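Local coordinates for protein F2 like fibronectin-binding protein (Streptococcus pneumoniae, PDB 5A0N), which probably fastens the bacterium covalently to host molecules through the internal thioester of its N-terminal domain, at residues I143-E146 against I147-Y150; G153-S157 against S158-V162; D107-S110 against R111-M115. All coordinates share one frame; numbering follows the deposited sequence.

Interaction 1: residues I143-E146 against I147-Y150; sequences IQYE and IWRY
Q144 and Y145 both pack against W148 on helix 132-152, the first by a stack and the second by a T-shaped pair. The Q144 amide lies almost flat over one face of the W148 indole, the two planes 17° apart. A turn about the CB-CG bond of Q144 (chi2 68°) brings its CG 3.6 Å from the centroid of the six-membered ring of W148, a CH-pi contact, while NE2 covers the five-membered end. Q144 OE1 accepts a hydrogen bond from C56 N, which helps fix the rotation of the amide; as the chain's only cysteine, C56 is probably the one that forms the thioester. W148 in turn presents an edge to the Y145 face, with centroids 5.1 Å apart and planes at 80°.

A polar group forms where E146 and R149 run side by side. R149 NH1 donates to E146 OE2 over 2.9 Å, close to the guanidinium plane and on the syn side of the carboxylate, though the two planes are steeply turned. R180 makes a second salt bridge to the same oxygen. A water completes the grip on OE2, donating to it at 2.7 Å and sitting 2.6 Å from Y150 OH.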
loop_
_atom_site.group_PDB
_atom_site.type_symbol
_atom_site.label_atom_id
_atom_site.label_comp_id
_atom_site.label_asym_id
_atom_site.label_seq_id
_atom_site.Cartn_x
_atom_site.Cartn_y
_atom_site.Cartn_z
ATOM N N ILE A 143 1.687 -6.856 -4.472
ATOM C CA ILE A 143 0.858 -5.728 -4.890
ATOM C C ILE A 143 1.631 -4.413 -4.707
ATOM O O ILE A 143 1.612 -3.538 -5.590
ATOM C CB ILE A 143 -0.487 -5.709 -4.137
ATOM C CG1 ILE A 143 -1.362 -6.885 -4.570
ATOM C CG2 ILE A 143 -1.179 -4.372 -4.315
ATOM C CD1 ILE A 143 -2.024 -6.738 -5.938
ATOM N N GLN A 144 2.331 -4.265 -3.586
ATOM C CA GLN A 144 3.088 -3.056 -3.331
ATOM C C GLN A 144 4.160 -2.828 -4.394
ATOM O O GLN A 144 4.356 -1.698 -4.836
ATOM C CB GLN A 144 3.699 -3.108 -1.941
ATOM C CG GLN A 144 4.595 -1.918 -1.600
ATOM C CD GLN A 144 3.838 -0.638 -1.457
ATOM O OE1 GLN A 144 3.386 -0.288 -0.354
ATOM N NE2 GLN A 144 3.734 0.117 -2.548
ATOM N N TYR A 145 4.917 -3.852 -4.736
ATOM C CA TYR A 145 5.934 -3.707 -5.776
ATOM C C TYR A 145 5.299 -3.332 -7.108
ATOM O O TYR A 145 5.878 -2.508 -7.845
ATOM C CB TYR A 145 6.862 -4.922 -5.897
ATOM C CG TYR A 145 7.920 -4.903 -4.822
ATOM C CD1 TYR A 145 8.991 -4.015 -4.912
ATOM C CD2 TYR A 145 7.837 -5.724 -3.697
ATOM C CE1 TYR A 145 9.946 -3.932 -3.891
ATOM C CE2 TYR A 145 8.788 -5.639 -2.682
ATOM C CZ TYR A 145 9.827 -4.739 -2.783
ATOM O OH TYR A 145 10.755 -4.605 -1.788
ATOM N N GLU A 146 4.128 -3.878 -7.434
ATOM C CA GLU A 146 3.505 -3.504 -8.687
ATOM C C GLU A 146 2.945 -2.086 -8.651
ATOM O O GLU A 146 3.002 -1.390 -9.670
ATOM C CB GLU A 146 2.487 -4.536 -9.134
ATOM C CG GLU A 146 2.241 -4.539 -10.655
ATOM C CD GLU A 146 3.401 -5.022 -11.509
ATOM O OE1 GLU A 146 4.528 -5.174 -10.981
ATOM O OE2 GLU A 146 3.183 -5.259 -12.716
ATOM N N ILE A 147 2.490 -1.617 -7.486
ATOM C CA ILE A 147 2.147 -0.207 -7.368
ATOM C C ILE A 147 3.353 0.659 -7.695
ATOM O O ILE A 147 3.230 1.646 -8.442
ATOM C CB ILE A 147 1.522 0.093 -5.991
ATOM C CG1 ILE A 147 0.117 -0.505 -5.971
ATOM C CG2 ILE A 147 1.543 1.578 -5.642
ATOM C CD1 ILE A 147 -0.566 -0.492 -4.608
ATOM N N TRP A 148 4.517 0.296 -7.159
ATOM C CA TRP A 148 5.755 1.039 -7.394
ATOM C C TRP A 148 6.255 0.944 -8.837
ATOM O O TRP A 148 6.971 1.837 -9.291
ATOM C CB TRP A 148 6.863 0.561 -6.440
ATOM C CG TRP A 148 6.682 0.993 -5.042
ATOM C CD1 TRP A 148 6.066 2.106 -4.596
ATOM C CD2 TRP A 148 7.194 0.315 -3.875
ATOM N NE1 TRP A 148 6.182 2.193 -3.212
ATOM C CE2 TRP A 148 6.849 1.080 -2.751
ATOM C CE3 TRP A 148 7.886 -0.878 -3.681
ATOM C CZ2 TRP A 148 7.199 0.701 -1.447
ATOM C CZ3 TRP A 148 8.177 -1.272 -2.410
ATOM C CH2 TRP A 148 7.848 -0.487 -1.303
ATOM N N ARG A 149 5.861 -0.082 -9.575
ATOM C CA ARG A 149 6.146 -0.104 -11.018
ATOM C C ARG A 149 5.585 1.153 -11.655
ATOM O O ARG A 149 6.234 1.759 -12.506
ATOM C CB ARG A 149 5.517 -1.343 -11.654
ATOM C CG ARG A 149 5.652 -1.386 -13.170
ATOM C CD ARG A 149 5.062 -2.644 -13.749
ATOM N NE ARG A 149 5.137 -2.656 -15.196
ATOM C CZ ARG A 149 4.586 -3.592 -15.954
ATOM N NH1 ARG A 149 4.017 -4.640 -15.417
ATOM N NH2 ARG A 149 4.664 -3.509 -17.280
ATOM N N TYR A 150 4.393 1.540 -11.223
ATOM C CA TYR A 150 3.690 2.688 -11.792
ATOM C C TYR A 150 3.945 4.014 -11.111
ATOM O O TYR A 150 3.883 5.044 -11.779
ATOM C CB TYR A 150 2.198 2.345 -11.905
ATOM C CG TYR A 150 1.969 1.104 -12.738
ATOM C CD1 TYR A 150 2.234 1.123 -14.093
ATOM C CD2 TYR A 150 1.513 -0.081 -12.184
ATOM C CE1 TYR A 150 2.054 0.006 -14.858
ATOM C CE2 TYR A 150 1.325 -1.219 -12.935
ATOM C CZ TYR A 150 1.605 -1.188 -14.277
ATOM O OH TYR A 150 1.435 -2.310 -15.081
HETATM O O HOH W 1 0.860 -4.568 -13.879
#

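Interaction 2: residues G153-S157 against S158-V162; sequences GMRVS and SDTNV
R155 and S157 meet T160 and N161 across a tight reversal of the chain, and backbone bonds set its shape. S157 N donates to T160 O over 2.9 Å, in the carbonyl plane, while the return bond from T160 N to S157 O is weak at 3.4 Å. With S158 and D159 at the corner, S157 to T160 form a beta turn close to type I. Just behind it, V156 CA makes a C-H...O contact with T160 O.

Side chains then bond to backbone. S157 OG takes the N-H of D159 at 3.2 Å, an ST turn; a chi1 of 78° tucks the hydroxyl back over the corner to receive it. The N161 side chain reaches back to the first arm of the loop, and ND2 donates to R155 O at 2.9 Å in a nearly straight bond that arrives well above the carbonyl plane.

The charged and hydroxyl groups gather on the outer side. T160 OG1 donates to D159 OD1, and the T160 side chain lies over one face of the R155 guanidinium. R155 and D159 stay beyond salt-bridge range; a water joins them, accepting from R155 NH2 at 2.9 Å and donating to D159 OD1 at 3.1 Å.

The loop leaves helix 132-152 at G153, where phi turns positive, and ends at N161, at the N-cap position of helix 162-165, though its side chain makes no capping bond. M154 packs on Y145 and W148 of the first helix, and V156 touches Y145 as well as I164 and Y165 of the second, its carbonyl bonded to R180.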
loop_
_atom_site.group_PDB
_atom_site.type_symbol
_atom_site.label_atom_id
_atom_site.label_comp_id
_atom_site.label_asym_id
_atom_site.label_seq_id
_atom_site.Cartn_x
_atom_site.Cartn_y
_atom_site.Cartn_z
ATOM N N GLY A 153 8.489 3.510 -11.493
ATOM C CA GLY A 153 9.197 2.745 -12.511
ATOM C C GLY A 153 9.896 1.498 -11.993
ATOM O O GLY A 153 10.743 0.951 -12.671
ATOM N N MET A 154 9.525 1.017 -10.806
ATOM C CA MET A 154 10.154 -0.148 -10.191
ATOM C C MET A 154 9.495 -1.441 -10.656
ATOM O O MET A 154 8.678 -2.043 -9.963
ATOM C CB MET A 154 10.135 -0.024 -8.669
ATOM C CG MET A 154 10.885 -1.165 -8.006
ATOM S SD MET A 154 10.967 -1.018 -6.244
ATOM C CE MET A 154 12.661 -0.531 -6.154
ATOM N N ARG A 155 9.870 -1.864 -11.850
ATOM C CA ARG A 155 9.397 -3.111 -12.426
ATOM C C ARG A 155 10.311 -4.235 -11.952
ATOM O O ARG A 155 11.542 -4.166 -12.114
ATOM C CB ARG A 155 9.402 -3.018 -13.950
ATOM C CG ARG A 155 8.852 -4.262 -14.614
ATOM C CD ARG A 155 8.726 -4.067 -16.120
ATOM N NE ARG A 155 9.982 -3.767 -16.805
ATOM C CZ ARG A 155 10.887 -4.675 -17.186
ATOM N NH1 ARG A 155 10.734 -5.972 -16.896
ATOM N NH2 ARG A 155 11.965 -4.285 -17.857
ATOM N N VAL A 156 9.710 -5.229 -11.305
ATOM C CA VAL A 156 10.448 -6.356 -10.780
ATOM C C VAL A 156 10.181 -7.596 -11.623
ATOM O O VAL A 156 9.020 -7.935 -11.887
ATOM C CB VAL A 156 10.068 -6.599 -9.288
ATOM C CG1 VAL A 156 10.861 -7.752 -8.746
ATOM C CG2 VAL A 156 10.297 -5.371 -8.464
ATOM N N SER A 157 11.261 -8.268 -12.030
ATOM C CA SER A 157 11.176 -9.492 -12.819
ATOM C C SER A 157 12.452 -10.296 -12.685
ATOM O O SER A 157 13.367 -9.873 -11.997
ATOM C CB SER A 157 10.956 -9.170 -14.296
ATOM O OG SER A 157 12.201 -8.763 -14.872
ATOM N N SER A 158 12.534 -11.436 -13.376
ATOM C CA SER A 158 13.745 -12.259 -13.271
ATOM C C SER A 158 14.982 -11.586 -13.873
ATOM O O SER A 158 16.083 -12.048 -13.602
ATOM C CB SER A 158 13.552 -13.653 -13.858
ATOM O OG SER A 158 13.343 -13.533 -15.221
ATOM N N ASP A 159 14.826 -10.498 -14.646
ATOM C CA ASP A 159 15.985 -9.766 -15.168
ATOM C C ASP A 159 16.023 -8.282 -14.849
ATOM O O ASP A 159 16.913 -7.583 -15.321
ATOM C CB ASP A 159 16.216 -10.005 -16.680
ATOM C CG ASP A 159 15.181 -9.373 -17.536
ATOM O OD1 ASP A 159 14.318 -8.663 -17.011
ATOM O OD2 ASP A 159 15.233 -9.602 -18.774
ATOM N N THR A 160 15.097 -7.804 -14.007
ATOM C CA THR A 160 15.005 -6.378 -13.672
ATOM C C THR A 160 14.706 -6.260 -12.191
ATOM O O THR A 160 13.777 -6.887 -11.693
ATOM C CB THR A 160 13.896 -5.703 -14.510
ATOM O OG1 THR A 160 14.085 -6.020 -15.898
ATOM C CG2 THR A 160 13.965 -4.207 -14.361
ATOM N N ASN A 161 15.506 -5.466 -11.470
ATOM C CA ASN A 161 15.403 -5.415 -10.011
ATOM C C ASN A 161 15.464 -6.836 -9.431
ATOM O O ASN A 161 14.677 -7.239 -8.553
ATOM C CB ASN A 161 14.161 -4.666 -9.562
ATOM C CG ASN A 161 14.299 -3.183 -9.749
ATOM O OD1 ASN A 161 15.201 -2.562 -9.188
ATOM N ND2 ASN A 161 13.422 -2.606 -10.519
ATOM N N VAL A 162 16.456 -7.578 -9.915
ATOM C CA VAL A 162 16.641 -8.970 -9.505
ATOM C C VAL A 162 16.854 -9.109 -7.991
ATOM O O VAL A 162 16.410 -10.083 -7.389
ATOM C CB VAL A 162 17.785 -9.611 -10.315
ATOM C CG1 VAL A 162 18.122 -11.009 -9.840
ATOM C CG2 VAL A 162 17.429 -9.607 -11.805
HETATM O O HOH W 2 13.408 -6.510 -19.011
#

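Interaction 3: residues D107-S110 against R111-M115; sequences DTFS and RLSYM
D107 to S110 pass their carbonyls to the N-H groups of R111 to Y114 in regular alpha-helical i to i+4 bonds within helix 105-118, such as L112 N to T108 O at 2.9 Å.

R111, extended from CG to NE, crosses the D107 side chain at a slant and offers NE, not its terminal nitrogens, to D107 OD1 at 2.9 Å. The carboxylate is met on its syn side, yet its plane stands 83° from that of the guanidinium, and the N-H...O angle of 135° makes the bond bent. The terminal NH1 is used elsewhere, donating to the carbonyls of L183 and F186, and the F186 ring adds a cation-pi contact.

S113 folds its hydroxyl back along the helix. A chi1 of 63° puts OG 2.8 Å from F109 O, to which it donates. The same oxygen receives S113 N, and the two donors come from opposite faces of the carbonyl plane. OG also lies over one face of the F109 ring, near its rim, 3.6 Å from CZ; the F109 ring also stacks with that of Y86. S110 OG turns back to W106 O and is also bonded to Y190 OH.

The chemistry implies that the buried residues S110 and S113 keep their hydroxyls paired: both are bonded to helix carbonyls, with Y190 OH as a second partner of S110. The R111 charge is probably compensated by D107 and eased by the L183 and F186 carbonyls and the F186 ring.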
loop_
_atom_site.group_PDB
_atom_site.type_symbol
_atom_site.label_atom_id
_atom_site.label_comp_id
_atom_site.label_asym_id
_atom_site.label_seq_id
_atom_site.Cartn_x
_atom_site.Cartn_y
_atom_site.Cartn_z
ATOM N N ASP A 107 -5.677 4.755 -12.220
ATOM C CA ASP A 107 -6.186 3.476 -12.695
ATOM C C ASP A 107 -5.386 2.319 -12.085
ATOM O O ASP A 107 -5.953 1.379 -11.524
ATOM C CB ASP A 107 -6.166 3.407 -14.230
ATOM C CG ASP A 107 -6.928 2.214 -14.774
ATOM O OD1 ASP A 107 -7.970 1.836 -14.212
ATOM O OD2 ASP A 107 -6.496 1.624 -15.782
ATOM N N THR A 108 -4.059 2.416 -12.145
ATOM C CA THR A 108 -3.266 1.309 -11.626
ATOM C C THR A 108 -3.326 1.195 -10.102
ATOM O O THR A 108 -3.471 0.096 -9.602
ATOM C CB THR A 108 -1.802 1.316 -12.127
ATOM O OG1 THR A 108 -1.131 2.485 -11.660
ATOM C CG2 THR A 108 -1.759 1.238 -13.648
ATOM N N PHE A 109 -3.252 2.320 -9.395
ATOM C CA PHE A 109 -3.332 2.259 -7.942
ATOM C C PHE A 109 -4.692 1.750 -7.498
ATOM O O PHE A 109 -4.809 0.888 -6.627
ATOM C CB PHE A 109 -3.064 3.624 -7.276
ATOM C CG PHE A 109 -3.529 3.630 -5.859
ATOM C CD1 PHE A 109 -2.791 2.950 -4.895
ATOM C CD2 PHE A 109 -4.730 4.175 -5.503
ATOM C CE1 PHE A 109 -3.282 2.788 -3.613
ATOM C CE2 PHE A 109 -5.197 4.050 -4.219
ATOM C CZ PHE A 109 -4.466 3.360 -3.269
ATOM N N SER A 110 -5.758 2.288 -8.072
ATOM C CA SER A 110 -7.081 1.909 -7.616
ATOM C C SER A 110 -7.372 0.450 -7.948
ATOM O O SER A 110 -8.016 -0.253 -7.155
ATOM C CB SER A 110 -8.158 2.850 -8.168
ATOM O OG SER A 110 -8.259 2.782 -9.582
ATOM N N ARG A 111 -6.898 -0.034 -9.096
ATOM C CA ARG A 111 -7.038 -1.451 -9.439
ATOM C C ARG A 111 -6.219 -2.374 -8.519
ATOM O O ARG A 111 -6.725 -3.374 -8.025
ATOM C CB ARG A 111 -6.626 -1.684 -10.888
ATOM C CG ARG A 111 -7.671 -1.201 -11.872
ATOM C CD ARG A 111 -7.217 -1.332 -13.333
ATOM N NE ARG A 111 -8.328 -1.038 -14.236
ATOM C CZ ARG A 111 -9.337 -1.866 -14.424
ATOM N NH1 ARG A 111 -9.298 -3.133 -14.024
ATOM N NH2 ARG A 111 -10.388 -1.449 -15.087
ATOM N N LEU A 112 -4.960 -2.037 -8.310
ATOM C CA LEU A 112 -4.080 -2.916 -7.566
ATOM C C LEU A 112 -4.514 -2.989 -6.087
ATOM O O LEU A 112 -4.539 -4.074 -5.502
ATOM C CB LEU A 112 -2.634 -2.443 -7.707
ATOM C CG LEU A 112 -2.009 -2.744 -9.079
ATOM C CD1 LEU A 112 -0.780 -1.904 -9.309
ATOM C CD2 LEU A 112 -1.721 -4.222 -9.219
ATOM N N SER A 113 -4.831 -1.850 -5.487
ATOM C CA SER A 113 -5.329 -1.856 -4.120
ATOM C C SER A 113 -6.640 -2.620 -4.005
ATOM O O SER A 113 -6.838 -3.370 -3.028
ATOM C CB SER A 113 -5.390 -0.446 -3.554
ATOM O OG SER A 113 -6.299 0.368 -4.270
ATOM N N TYR A 114 -7.522 -2.488 -4.995
ATOM C CA TYR A 114 -8.751 -3.279 -4.989
ATOM C C TYR A 114 -8.470 -4.770 -5.134
ATOM O O TYR A 114 -9.186 -5.595 -4.559
ATOM C CB TYR A 114 -9.673 -2.785 -6.104
ATOM C CG TYR A 114 -10.968 -3.536 -6.277
ATOM C CD1 TYR A 114 -11.995 -3.430 -5.362
ATOM C CD2 TYR A 114 -11.168 -4.348 -7.377
ATOM C CE1 TYR A 114 -13.201 -4.105 -5.560
ATOM C CE2 TYR A 114 -12.339 -5.011 -7.571
ATOM C CZ TYR A 114 -13.369 -4.874 -6.689
ATOM O OH TYR A 114 -14.528 -5.566 -6.951
ATOM N N MET A 115 -7.441 -5.131 -5.872
ATOM C CA MET A 115 -7.121 -6.532 -5.974
ATOM C C MET A 115 -6.671 -7.115 -4.618
ATOM O O MET A 115 -6.972 -8.261 -4.329
ATOM C CB MET A 115 -6.096 -6.750 -7.079
ATOM C CG MET A 115 -6.631 -6.410 -8.463
ATOM S SD MET A 115 -5.361 -6.170 -9.734
ATOM C CE MET A 115 -5.039 -7.869 -10.243
#

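In the fold
From the N terminus, interaction 3 comes first, on helix 105-118, followed by interaction 1 on helix 132-152 and then interaction 2 in the loop leading to helix 162-165. They stand in series, neither nesting nor crossing; the first two are i to i+3 and i+4 contacts within one helix and close no loop, and interaction 2 alone closes a chain reversal. Interactions 3 and 1 touch where the two helices pack, L112 against I143 and I147, and T108 against Y150. Interaction 2 joins interaction 1 through M154, whose N lies 3.1 Å from W148 O, a probable hydrogen bond. R180 of helix 170-182 reaches both E146 and V156, while interaction 3 also packs on strands 193-200 and 211-216.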